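Local coordinates for protein ADP compounds hydrolase nudE (Escherichia coli, PDB 1VHZ) that hydrolyses ADP-ribose, NADH and the dinucleotides Ap3A and Ap2A as a homodimeric Nudix enzyme that uses magnesium or other divalent cations, at residues A[50-55]-A[95-100]; A[55-60]-A[176-181]; A[60-65]-A[155-160]; A[67-70]-A[75-78]; A[82-87]-A[91-96]. One frame throughout, in Å; residues are numbered along the deposited sequence.

Interaction 1 (A[50-55]-A[95-100])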
# COMPACT_ATOMS: atom_id res chain seq x y z
N GLU A 50 11.26 2.38 -10.15
CA GLU A 50 10.88 1.71 -8.92
C GLU A 50 11.39 2.42 -7.69
O GLU A 50 12.26 3.28 -7.74
CB GLU A 50 11.29 0.24 -8.91
CG GLU A 50 10.78 -0.54 -10.12
CD GLU A 50 11.20 -1.99 -10.12
OE1 GLU A 50 12.00 -2.41 -9.26
OE2 GLU A 50 10.71 -2.75 -10.99
N ALA A 51 10.77 2.05 -6.56
CA ALA A 51 11.11 2.58 -5.27
C ALA A 51 11.82 1.53 -4.41
O ALA A 51 11.79 0.33 -4.68
CB ALA A 51 9.85 3.07 -4.54
N VAL A 52 12.46 2.03 -3.36
CA VAL A 52 13.17 1.20 -2.41
C VAL A 52 12.85 1.67 -0.99
O VAL A 52 12.63 2.85 -0.74
CB VAL A 52 14.69 1.21 -2.64
CG1 VAL A 52 15.31 2.57 -2.36
CG2 VAL A 52 15.39 0.15 -1.77
N MET A 53 12.67 0.72 -0.09
CA MET A 53 12.39 1.05 1.32
C MET A 53 13.47 0.29 2.11
O MET A 53 13.72 -0.88 1.83
CB MET A 53 10.98 0.70 1.75
CG MET A 53 10.84 0.30 3.22
SD MET A 53 9.12 -0.03 3.73
CE MET A 53 8.47 -0.59 2.16
N ILE A 54 14.13 0.98 3.02
CA ILE A 54 15.21 0.37 3.78
C ILE A 54 14.89 0.24 5.26
O ILE A 54 14.42 1.16 5.91
CB ILE A 54 16.52 1.17 3.66
CG1 ILE A 54 16.80 1.53 2.21
CG2 ILE A 54 17.69 0.39 4.25
CD1 ILE A 54 16.17 2.83 1.77
N VAL A 55 15.16 -0.94 5.77
CA VAL A 55 14.96 -1.29 7.15
C VAL A 55 16.32 -1.59 7.80
O VAL A 55 16.81 -2.71 7.77
CB VAL A 55 14.03 -2.52 7.28
CG1 VAL A 55 13.81 -2.88 8.73
CG2 VAL A 55 12.67 -2.24 6.60
N ASN A 95 21.65 1.64 -0.34
CA ASN A 95 22.84 2.18 0.31
C ASN A 95 22.88 3.71 0.19
O ASN A 95 23.09 4.40 1.18
CB ASN A 95 24.09 1.51 -0.26
CG ASN A 95 25.25 1.41 0.70
OD1 ASN A 95 25.09 1.41 1.92
ND2 ASN A 95 26.47 1.33 0.17
N ARG A 96 22.64 4.24 -1.00
CA ARG A 96 22.63 5.67 -1.25
C ARG A 96 21.55 6.35 -0.42
O ARG A 96 21.82 7.37 0.22
CB ARG A 96 22.45 5.97 -2.74
CG ARG A 96 22.33 7.46 -3.07
CD ARG A 96 22.12 7.69 -4.57
NE ARG A 96 20.97 6.95 -5.08
CZ ARG A 96 19.70 7.16 -4.71
NH1 ARG A 96 19.38 8.11 -3.83
NH2 ARG A 96 18.73 6.41 -5.23
N GLU A 97 20.32 5.82 -0.44
CA GLU A 97 19.23 6.42 0.32
C GLU A 97 19.55 6.40 1.82
O GLU A 97 19.25 7.40 2.48
CB GLU A 97 17.88 5.75 0.08
CG GLU A 97 17.31 5.94 -1.31
CD GLU A 97 16.79 7.35 -1.56
OE1 GLU A 97 16.78 7.76 -2.74
OE2 GLU A 97 16.38 8.03 -0.59
N LEU A 98 20.10 5.33 2.35
CA LEU A 98 20.42 5.32 3.79
C LEU A 98 21.40 6.48 4.10
O LEU A 98 21.21 7.17 5.09
CB LEU A 98 21.09 4.05 4.22
CG LEU A 98 20.55 2.94 5.06
CD1 LEU A 98 21.71 2.20 5.76
CD2 LEU A 98 19.52 3.35 6.09
N LYS A 99 22.47 6.58 3.32
CA LYS A 99 23.50 7.57 3.50
C LYS A 99 22.90 8.98 3.49
O LYS A 99 23.23 9.77 4.36
CB LYS A 99 24.60 7.49 2.45
CG LYS A 99 25.47 6.25 2.51
CD LYS A 99 26.45 6.19 1.33
CE LYS A 99 27.17 4.83 1.40
NZ LYS A 99 27.87 4.56 0.12
N GLU A 100 22.02 9.24 2.52
CA GLU A 100 21.36 10.51 2.38
C GLU A 100 20.38 10.80 3.52
O GLU A 100 20.28 11.93 4.00
CB GLU A 100 20.55 10.59 1.07
CG GLU A 100 21.35 10.72 -0.21
CD GLU A 100 20.53 10.59 -1.47
OE1 GLU A 100 21.13 10.42 -2.55
OE2 GLU A 100 19.27 10.62 -1.42
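I54 and L98 mark the nearest backbone approach, their CA atoms 7.2 Å apart, where strand 51-55 and helix 95-100 run with axes 8.8 Å apart and inclined at 62°. No hydrogen bond crosses the gap; the side chains fill it with apolar contacts. I54 uses both of its branches. Its CG2 methyl, anti to the backbone N, reaches CG of L98 at 3.9 Å, while CD1 at the end of the other branch lies 3.8 Å from CB of E97, the two chains crossing at about a right angle. Two residues earlier on the strand, CG1 of V52 passes CG of E97 at 4.1 Å, the two sliding past each other in opposite directions. E97 thus gives the strand only its aliphatic part. A bend at chi2 (-73°) carries its carboxylate to R96, whose NH1 donates to OE1 of E97 over 2.8 Å from above the carboxylate plane. The same NH1 also bridges to OE1 of E100 at 3.2 Å, linking E97 with E100 one turn beyond R96. This is the Nudix-box helix seated on the central sheet, and by similarity E97, with E101, binds a divalent metal cation.

Interaction 2 (A[55-60]-A[176-181])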
# COMPACT_ATOMS: atom_id res chain seq x y z
N VAL A 55 15.16 -0.94 5.77
CA VAL A 55 14.96 -1.29 7.15
C VAL A 55 16.32 -1.59 7.80
O VAL A 55 16.81 -2.71 7.77
CB VAL A 55 14.03 -2.52 7.28
CG1 VAL A 55 13.81 -2.88 8.73
CG2 VAL A 55 12.67 -2.24 6.60
N PRO A 56 16.90 -0.57 8.42
CA PRO A 56 18.18 -0.68 9.10
C PRO A 56 18.04 -1.25 10.49
O PRO A 56 17.13 -0.91 11.26
CB PRO A 56 18.70 0.74 9.16
CG PRO A 56 17.68 1.61 8.52
CD PRO A 56 16.40 0.83 8.48
N ILE A 57 18.91 -2.20 10.80
CA ILE A 57 18.98 -2.84 12.11
C ILE A 57 20.38 -2.63 12.68
O ILE A 57 21.35 -2.92 11.96
CB ILE A 57 18.74 -4.36 12.01
CG1 ILE A 57 17.36 -4.65 11.42
CG2 ILE A 57 18.92 -5.02 13.38
CD1 ILE A 57 17.02 -6.07 11.12
N VAL A 58 20.50 -2.04 13.86
CA VAL A 58 21.78 -1.82 14.52
C VAL A 58 21.60 -2.07 16.02
O VAL A 58 20.59 -1.70 16.60
CB VAL A 58 22.41 -0.47 14.26
CG1 VAL A 58 21.42 0.67 14.37
CG2 VAL A 58 23.59 -0.19 15.22
N ASP A 59 22.50 -2.85 16.63
CA ASP A 59 22.42 -3.15 18.06
C ASP A 59 21.02 -3.53 18.51
O ASP A 59 20.42 -2.93 19.41
CB ASP A 59 22.92 -1.95 18.89
CG ASP A 59 24.36 -1.58 18.60
OD1 ASP A 59 25.20 -2.49 18.40
OD2 ASP A 59 24.67 -0.37 18.59
N ASP A 60 20.43 -4.52 17.86
CA ASP A 60 19.11 -5.02 18.17
C ASP A 60 17.98 -4.01 18.14
O ASP A 60 16.95 -4.19 18.80
CB ASP A 60 19.15 -5.76 19.53
CG ASP A 60 19.69 -7.17 19.25
OD1 ASP A 60 20.92 -7.32 19.30
OD2 ASP A 60 18.86 -8.06 18.95
N PHE A 176 6.24 -6.93 9.10
CA PHE A 176 5.95 -8.35 9.16
C PHE A 176 6.92 -9.17 8.31
O PHE A 176 7.27 -10.28 8.70
CB PHE A 176 4.51 -8.62 8.68
CG PHE A 176 3.43 -8.41 9.71
CD1 PHE A 176 2.54 -7.36 9.61
CD2 PHE A 176 3.28 -9.30 10.77
CE1 PHE A 176 1.51 -7.19 10.52
CE2 PHE A 176 2.26 -9.13 11.70
CZ PHE A 176 1.37 -8.07 11.58
N LEU A 177 7.37 -8.68 7.16
CA LEU A 177 8.30 -9.42 6.32
C LEU A 177 9.67 -9.53 6.98
O LEU A 177 10.31 -10.58 6.94
CB LEU A 177 8.41 -8.82 4.91
CG LEU A 177 7.16 -9.03 4.04
CD1 LEU A 177 7.13 -8.02 2.90
CD2 LEU A 177 7.07 -10.46 3.52
N VAL A 178 10.13 -8.46 7.63
CA VAL A 178 11.42 -8.48 8.32
C VAL A 178 11.38 -9.40 9.52
O VAL A 178 12.30 -10.17 9.82
CB VAL A 178 11.80 -7.04 8.71
CG1 VAL A 178 13.01 -7.06 9.64
CG2 VAL A 178 12.10 -6.23 7.45
N ARG A 179 10.27 -9.37 10.25
CA ARG A 179 10.11 -10.25 11.41
C ARG A 179 10.15 -11.71 10.96
O ARG A 179 10.76 -12.53 11.65
CB ARG A 179 8.78 -9.95 12.08
CG ARG A 179 8.53 -10.77 13.38
CD ARG A 179 7.03 -10.90 13.43
NE ARG A 179 6.35 -11.08 14.67
CZ ARG A 179 5.06 -11.50 14.64
NH1 ARG A 179 4.40 -11.68 15.76
NH2 ARG A 179 4.49 -11.73 13.45
N GLU A 180 9.49 -12.05 9.84
CA GLU A 180 9.53 -13.42 9.34
C GLU A 180 10.99 -13.80 9.02
O GLU A 180 11.46 -14.86 9.41
CB GLU A 180 8.76 -13.62 8.05
CG GLU A 180 7.37 -14.09 8.05
CD GLU A 180 6.86 -14.90 9.21
OE1 GLU A 180 6.95 -16.14 9.17
OE2 GLU A 180 6.35 -14.29 10.18
N TRP A 181 11.66 -12.89 8.31
CA TRP A 181 13.06 -13.13 7.95
C TRP A 181 13.93 -13.29 9.19
O TRP A 181 14.81 -14.16 9.25
CB TRP A 181 13.53 -11.98 7.08
CG TRP A 181 14.97 -12.02 6.65
CD1 TRP A 181 15.52 -12.78 5.66
CD2 TRP A 181 16.02 -11.23 7.21
NE1 TRP A 181 16.87 -12.49 5.56
CE2 TRP A 181 17.20 -11.54 6.49
CE3 TRP A 181 16.08 -10.28 8.23
CZ2 TRP A 181 18.43 -10.97 6.79
CZ3 TRP A 181 17.31 -9.69 8.52
CH2 TRP A 181 18.46 -10.04 7.80
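In the alpha/beta/alpha sandwich of the Nudix fold, V55 and V178 belong to the layer where the C-terminal helix covers the sheet. Strand 55-58 and helix 176-181 run with axes 11.1 Å apart and inclined at 44°, a wide spacing that buries only 131 Å² and is bridged by two valines, an isoleucine and the edge of a tryptophan. The CG2 methyl of V178 sits against both methyls of V55, 4.0 Å from CG1 and 4.1 Å from CG2, so it nestles against the valine's fork. The other methyl of V178 is anti to the backbone N (chi1 170°), which directs CG1 to the next inward-facing residue of the strand, 4.4 Å from CD1 of I57. That same CD1, at the end of an extended side chain, approaches the edge of the W181 indole near its plane, 4.5 Å from CZ3. The contact has no polar component. The same helix sets F176 against F176 of the second subunit, with reciprocal R179-E180 salt bridges between the subunits. L62 of strand 61-69 packs beside V55 and I57, while L112 of strand 104-116 meets V178 and W181, and V130 of strand 125-136 touches I57 and W181.

Interaction 3 (A[60-65]-A[155-160])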
# COMPACT_ATOMS: atom_id res chain seq x y z
N ASP A 60 20.43 -4.52 17.86
CA ASP A 60 19.11 -5.02 18.17
C ASP A 60 17.98 -4.01 18.14
O ASP A 60 16.95 -4.19 18.80
CB ASP A 60 19.15 -5.76 19.53
CG ASP A 60 19.69 -7.17 19.25
OD1 ASP A 60 20.92 -7.32 19.30
OD2 ASP A 60 18.86 -8.06 18.95
N HIS A 61 18.12 -2.94 17.37
CA HIS A 61 17.10 -1.94 17.23
C HIS A 61 16.87 -1.67 15.73
O HIS A 61 17.74 -1.83 14.89
CB HIS A 61 17.43 -0.59 17.89
CG HIS A 61 17.35 -0.60 19.39
ND1 HIS A 61 18.22 -1.33 20.18
CD2 HIS A 61 16.51 0.02 20.25
CE1 HIS A 61 17.91 -1.17 21.45
NE2 HIS A 61 16.88 -0.34 21.52
N LEU A 62 15.64 -1.31 15.43
CA LEU A 62 15.26 -0.87 14.09
C LEU A 62 15.60 0.64 14.09
O LEU A 62 15.58 1.23 15.18
CB LEU A 62 13.75 -0.96 13.95
CG LEU A 62 13.09 -2.03 13.12
CD1 LEU A 62 13.96 -3.22 12.84
CD2 LEU A 62 11.77 -2.45 13.76
N ILE A 63 15.93 1.21 12.96
CA ILE A 63 16.16 2.65 12.88
C ILE A 63 14.97 3.21 12.06
O ILE A 63 14.89 2.88 10.88
CB ILE A 63 17.43 3.11 12.17
CG1 ILE A 63 18.71 2.55 12.79
CG2 ILE A 63 17.47 4.65 12.21
CD1 ILE A 63 18.88 2.85 14.26
N LEU A 64 14.09 3.95 12.69
CA LEU A 64 12.93 4.51 11.98
C LEU A 64 13.18 6.01 11.79
O LEU A 64 14.05 6.53 12.49
CB LEU A 64 11.67 4.41 12.84
CG LEU A 64 11.09 3.06 13.23
CD1 LEU A 64 10.66 2.27 12.01
CD2 LEU A 64 12.03 2.24 14.09
N ILE A 65 12.40 6.65 10.93
CA ILE A 65 12.52 8.08 10.74
C ILE A 65 11.14 8.75 10.80
O ILE A 65 10.13 8.10 10.60
CB ILE A 65 13.21 8.49 9.43
CG1 ILE A 65 12.54 7.77 8.25
CG2 ILE A 65 14.70 8.19 9.46
CD1 ILE A 65 12.74 8.45 6.93
N ALA A 155 12.83 -6.65 19.84
CA ALA A 155 12.06 -7.41 20.80
C ALA A 155 10.66 -6.86 20.99
O ALA A 155 9.76 -7.61 21.40
CB ALA A 155 12.81 -7.50 22.15
N HIS A 156 10.41 -5.60 20.67
CA HIS A 156 9.09 -4.99 20.78
C HIS A 156 8.65 -4.38 19.45
O HIS A 156 7.78 -3.51 19.40
CB HIS A 156 9.09 -3.89 21.88
CG HIS A 156 9.37 -4.53 23.21
ND1 HIS A 156 8.43 -5.31 23.85
CD2 HIS A 156 10.50 -4.58 23.97
CE1 HIS A 156 8.96 -5.78 24.97
NE2 HIS A 156 10.20 -5.35 25.07
N MET A 157 9.19 -4.89 18.35
CA MET A 157 8.90 -4.45 17.01
C MET A 157 7.39 -4.31 16.72
O MET A 157 6.99 -3.41 16.00
CB MET A 157 9.29 -5.50 15.98
CG MET A 157 10.63 -5.78 15.47
SD MET A 157 10.60 -7.37 14.57
CE MET A 157 10.42 -6.71 12.90
N MET A 158 6.63 -5.36 17.06
CA MET A 158 5.20 -5.38 16.85
C MET A 158 4.48 -4.27 17.57
O MET A 158 3.36 -3.93 17.13
CB MET A 158 4.60 -6.77 17.13
CG MET A 158 5.23 -7.88 16.27
SD MET A 158 5.76 -7.38 14.61
CE MET A 158 4.21 -7.29 13.76
N ASP A 159 5.04 -3.61 18.59
CA ASP A 159 4.33 -2.49 19.22
C ASP A 159 4.12 -1.35 18.23
O ASP A 159 3.26 -0.47 18.46
CB ASP A 159 5.05 -1.95 20.44
CG ASP A 159 5.33 -2.92 21.55
OD1 ASP A 159 4.74 -4.02 21.56
OD2 ASP A 159 6.17 -2.60 22.43
N LEU A 160 4.88 -1.28 17.12
CA LEU A 160 4.72 -0.20 16.15
C LEU A 160 3.30 -0.13 15.57
O LEU A 160 2.84 0.93 15.14
CB LEU A 160 5.73 -0.33 15.01
CG LEU A 160 7.16 0.17 15.32
CD1 LEU A 160 8.15 -0.41 14.34
CD2 LEU A 160 7.20 1.70 15.32
O HOH W 1 15.51 -5.87 20.87
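Aromatic rings and other flat groups play no part in the meeting of L62 and L64 with M157 and L160, so there are no faces or edges to assign between the two segments; the touching surfaces are methyl and methylene groups. The CD2 methyl of L62 does most of the work. It lies 3.9 Å from CG of M157, the two side chains crossing at about a right angle, and 4.2 Å from CD1 of L160. L64, two residues on and facing the same way, adds its own CD1 at 4.3 Å from L160 CD1, which therefore touches both strand leucines. The backbones spread apart in that direction, from 7.9 Å between the CA atoms of L62 and M157 to 10.3 Å between those of L64 and L160. Within the Nudix domain the contact lays a 3-10 segment, 155-160, over the sheet face that helix 169-184 also covers: V55 and I57 flank L62, and W152 is touched by both L64 and L160. Beyond CG, M157 bends at chi3 (97°), and its side chain packs on R179 of that helix. At the D60-A155 end, away from L64 and L160, the contact becomes polar. Water 1 donates to O of D60 at 3.0 Å and accepts from N of A155, while a direct backbone hydrogen bond pairs D60 with L154 just before the segment.

Interaction 4 (A[67-70]-A[75-78])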
# COMPACT_ATOMS: atom_id res chain seq x y z
N GLU A 67 8.90 11.75 9.14
CA GLU A 67 8.92 12.51 7.89
C GLU A 67 7.57 13.11 7.58
O GLU A 67 6.52 12.45 7.67
CB GLU A 67 9.34 11.52 6.77
CG GLU A 67 9.51 12.16 5.41
CD GLU A 67 10.35 11.34 4.45
OE1 GLU A 67 11.01 11.92 3.55
OE2 GLU A 67 10.39 10.10 4.58
N TYR A 68 7.59 14.39 7.18
CA TYR A 68 6.35 15.06 6.88
C TYR A 68 5.68 14.48 5.63
O TYR A 68 6.34 14.15 4.65
CB TYR A 68 6.55 16.57 6.75
CG TYR A 68 5.28 17.35 6.49
CD1 TYR A 68 4.98 17.78 5.20
CD2 TYR A 68 4.37 17.63 7.50
CE1 TYR A 68 3.83 18.48 4.94
CE2 TYR A 68 3.22 18.35 7.26
CZ TYR A 68 2.96 18.78 5.98
OH TYR A 68 1.80 19.49 5.72
N ALA A 69 4.37 14.38 5.69
CA ALA A 69 3.54 13.88 4.59
C ALA A 69 2.44 14.90 4.33
O ALA A 69 1.56 15.11 5.18
CB ALA A 69 2.94 12.53 5.02
N VAL A 70 2.49 15.58 3.19
CA VAL A 70 1.52 16.61 2.86
C VAL A 70 0.12 16.09 2.61
O VAL A 70 -0.85 16.85 2.70
CB VAL A 70 2.01 17.49 1.68
CG1 VAL A 70 1.80 16.81 0.35
CG2 VAL A 70 1.34 18.85 1.71
N TYR A 75 3.25 14.07 10.50
CA TYR A 75 4.54 13.42 10.45
C TYR A 75 4.33 11.92 10.52
O TYR A 75 3.61 11.44 11.40
CB TYR A 75 5.45 13.89 11.59
CG TYR A 75 6.11 15.21 11.24
CD1 TYR A 75 5.57 16.42 11.62
CD2 TYR A 75 7.28 15.21 10.47
CE1 TYR A 75 6.19 17.61 11.29
CE2 TYR A 75 7.89 16.38 10.12
CZ TYR A 75 7.34 17.59 10.52
OH TYR A 75 7.95 18.77 10.17
N GLU A 76 4.90 11.18 9.55
CA GLU A 76 4.73 9.73 9.68
C GLU A 76 5.95 9.17 10.41
O GLU A 76 6.92 9.91 10.61
CB GLU A 76 4.35 9.06 8.41
CG GLU A 76 5.20 8.96 7.23
CD GLU A 76 4.65 8.24 6.01
OE1 GLU A 76 4.74 8.84 4.92
OE2 GLU A 76 4.18 7.08 6.09
N LEU A 77 5.81 8.01 11.02
CA LEU A 77 6.87 7.31 11.71
C LEU A 77 7.07 6.04 10.86
O LEU A 77 6.06 5.35 10.60
CB LEU A 77 6.51 6.88 13.12
CG LEU A 77 7.51 5.92 13.79
CD1 LEU A 77 8.87 6.58 13.95
CD2 LEU A 77 6.99 5.45 15.15
N GLY A 78 8.27 5.79 10.35
CA GLY A 78 8.42 4.60 9.53
C GLY A 78 9.81 4.40 8.97
O GLY A 78 10.79 4.94 9.46
O HOH W 2 6.02 11.13 5.14
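E67 and E76 form the antiparallel hydrogen-bonded pair of this beta hairpin, and their backbone groups satisfy each other. N of E76 donates to O of E67 over 2.8 Å and almost straight (170° at the hydrogen), and N of E67 returns a bond to O of E76 at 3.1 Å. The carbonyl O of E67 is the busiest acceptor: it also receives a bond from water 2 at 2.9 Å and a CA-H...O contact from CA of Y75 at 3.5 Å. Water 2 lies 2.6 Å from OE1 of E76 as well, but it has more acceptors around it than protons, so its bonds may be shared. E76 comes to the water because its CG stands between the backbone N and the carbonyl carbon (chi1 66°) and the chain beyond is extended.

The next pair, Y68 and Y75, is non-hydrogen-bonded, and rings take over. The edge of Y68 points at the face of Y75, centroids 5.6 Å apart and planes at 67°, while CE2 of Y75 rests 3.6 Å from CB of Y68. The hydroxyl of Y75 bonds to OE2 of E145 and, weakly, to O of Q8 of the second subunit. A leucine replacing Y75 would probably leave Y68 without its ring face and E145 without this hydroxyl partner.

On one face OE2 of E67 and OE1 of E76 keep 5.8 Å apart, their like charges probably disfavouring closer approach; the tyrosine face is mainly aromatic, with the Y75 hydroxyl as its polar end, and packs on P10 of the second subunit.

Interaction 5 (A[82-87]-A[91-96])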
# COMPACT_ATOMS: atom_id res chain seq x y z
N GLY A 82 12.77 5.77 -0.86
CA GLY A 82 13.22 6.64 -1.95
C GLY A 82 13.05 5.92 -3.29
O GLY A 82 12.55 4.80 -3.37
N LEU A 83 13.51 6.56 -4.35
CA LEU A 83 13.44 6.02 -5.67
C LEU A 83 14.77 5.41 -6.11
O LEU A 83 15.84 5.84 -5.70
CB LEU A 83 13.04 7.13 -6.67
CG LEU A 83 11.66 7.74 -6.43
CD1 LEU A 83 11.41 8.88 -7.41
CD2 LEU A 83 10.59 6.67 -6.56
N ILE A 84 14.66 4.39 -6.95
CA ILE A 84 15.87 3.76 -7.51
C ILE A 84 16.25 4.58 -8.75
O ILE A 84 15.39 4.71 -9.63
CB ILE A 84 15.57 2.31 -7.93
CG1 ILE A 84 15.20 1.51 -6.67
CG2 ILE A 84 16.75 1.73 -8.69
CD1 ILE A 84 15.00 0.02 -6.88
N ASP A 85 17.43 5.16 -8.82
CA ASP A 85 17.77 5.94 -10.03
C ASP A 85 18.09 4.98 -11.17
O ASP A 85 18.60 3.89 -10.92
CB ASP A 85 18.93 6.89 -9.74
CG ASP A 85 18.64 7.93 -8.68
OD1 ASP A 85 17.48 8.35 -8.52
OD2 ASP A 85 19.56 8.37 -7.96
N PRO A 86 17.76 5.35 -12.39
CA PRO A 86 18.04 4.51 -13.56
C PRO A 86 19.49 4.06 -13.57
O PRO A 86 20.41 4.84 -13.33
CB PRO A 86 17.72 5.39 -14.75
CG PRO A 86 16.93 6.54 -14.25
CD PRO A 86 17.15 6.65 -12.76
N GLY A 87 19.72 2.77 -13.77
CA GLY A 87 21.08 2.24 -13.78
C GLY A 87 21.49 1.64 -12.44
O GLY A 87 22.45 0.87 -12.36
N TYR A 91 20.37 -2.73 -4.24
CA TYR A 91 21.35 -2.60 -3.17
C TYR A 91 21.97 -1.21 -3.20
O TYR A 91 22.04 -0.53 -2.19
CB TYR A 91 22.43 -3.69 -3.30
CG TYR A 91 21.82 -5.08 -3.33
CD1 TYR A 91 21.44 -5.69 -2.15
CD2 TYR A 91 21.58 -5.75 -4.52
CE1 TYR A 91 20.89 -6.95 -2.12
CE2 TYR A 91 21.02 -7.01 -4.52
CZ TYR A 91 20.68 -7.61 -3.32
OH TYR A 91 20.09 -8.85 -3.30
N GLU A 92 22.29 -0.75 -4.40
CA GLU A 92 22.92 0.55 -4.61
C GLU A 92 21.98 1.67 -4.21
O GLU A 92 22.38 2.62 -3.53
CB GLU A 92 23.37 0.67 -6.08
CG GLU A 92 24.63 -0.12 -6.42
CD GLU A 92 24.82 -0.38 -7.90
OE1 GLU A 92 23.92 -0.11 -8.74
OE2 GLU A 92 25.88 -0.91 -8.29
N ALA A 93 20.72 1.59 -4.64
CA ALA A 93 19.77 2.64 -4.27
C ALA A 93 19.57 2.63 -2.76
O ALA A 93 19.55 3.70 -2.14
CB ALA A 93 18.44 2.44 -4.99
N ALA A 94 19.47 1.43 -2.17
CA ALA A 94 19.26 1.34 -0.74
C ALA A 94 20.42 1.99 0.02
O ALA A 94 20.20 2.80 0.92
CB ALA A 94 19.09 -0.11 -0.30
N ASN A 95 21.65 1.64 -0.34
CA ASN A 95 22.84 2.18 0.31
C ASN A 95 22.88 3.71 0.19
O ASN A 95 23.09 4.40 1.18
CB ASN A 95 24.09 1.51 -0.26
CG ASN A 95 25.25 1.41 0.70
OD1 ASN A 95 25.09 1.41 1.92
ND2 ASN A 95 26.47 1.33 0.17
N ARG A 96 22.64 4.24 -1.00
CA ARG A 96 22.63 5.67 -1.25
C ARG A 96 21.55 6.35 -0.42
O ARG A 96 21.82 7.37 0.22
CB ARG A 96 22.45 5.97 -2.74
CG ARG A 96 22.33 7.46 -3.07
CD ARG A 96 22.12 7.69 -4.57
NE ARG A 96 20.97 6.95 -5.08
CZ ARG A 96 19.70 7.16 -4.71
NH1 ARG A 96 19.38 8.11 -3.83
NH2 ARG A 96 18.73 6.41 -5.23
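I84 and A93 make the close-packed part of this contact: the CB methyl of A93 sits 3.8 Å from CG1 of I84, with CB and CG2 of the isoleucine little further off, and V52 of the central strand touches both. R96 closes the contact beside them. Its NH2 donates to O of L83 at 3.0 Å; the oxygen lies in the guanidinium plane, but the bond is far from straight, 134° at the hydrogen. D85 comes over one face, OD2 standing 3.2 Å above the plane, so the pair, 3.5 Å from OD2 to NH2, is held by charge alone. NE of R96 has a salt bridge with E88, and a bend at chi3 (55°) turns the flat group to meet these partners.

Toward the 85-87 turn the contact loosens. OE1 of E92 comes no nearer than 4.0 Å to O of G87 and takes a hydrogen bond from N of S89, while OD1 of D85 pairs with R49; L83 points its exposed side chain away from the helix. A lysine in place of R96, with one ammonium for a planar group of several donors, would probably leave E88 or the L83 carbonyl without its mate and the loop freer to move.

G82, E88, R96, E97, E100 and E101 fall at the spacing of the Nudix box, and this loop packed on the first helical turns is the N-terminal half of that loop-helix-loop motif.

Interactions 1 and 2 use strand 51-58 from opposite faces: V52 and I54 pack on the Nudix-box helix, V55 and I57 on helix 169-184. Interaction 3 extends the second layer through the neighbouring strand 61-69, and all three are buried and apolar between their segments apart from one bridging water. Interaction 4 lies further along strand 61-69, where backbone pairing, a ring pair and glutamates replace aliphatic packing; like interaction 2, it borders the second subunit. Interaction 5 is the surface contact of the set. It shares N95 and R96 with interaction 1, combines an arginine-carbonyl hydrogen bond and a long ion pair with some aliphatic packing, and its strand 80-83 pairs with strand 51-58.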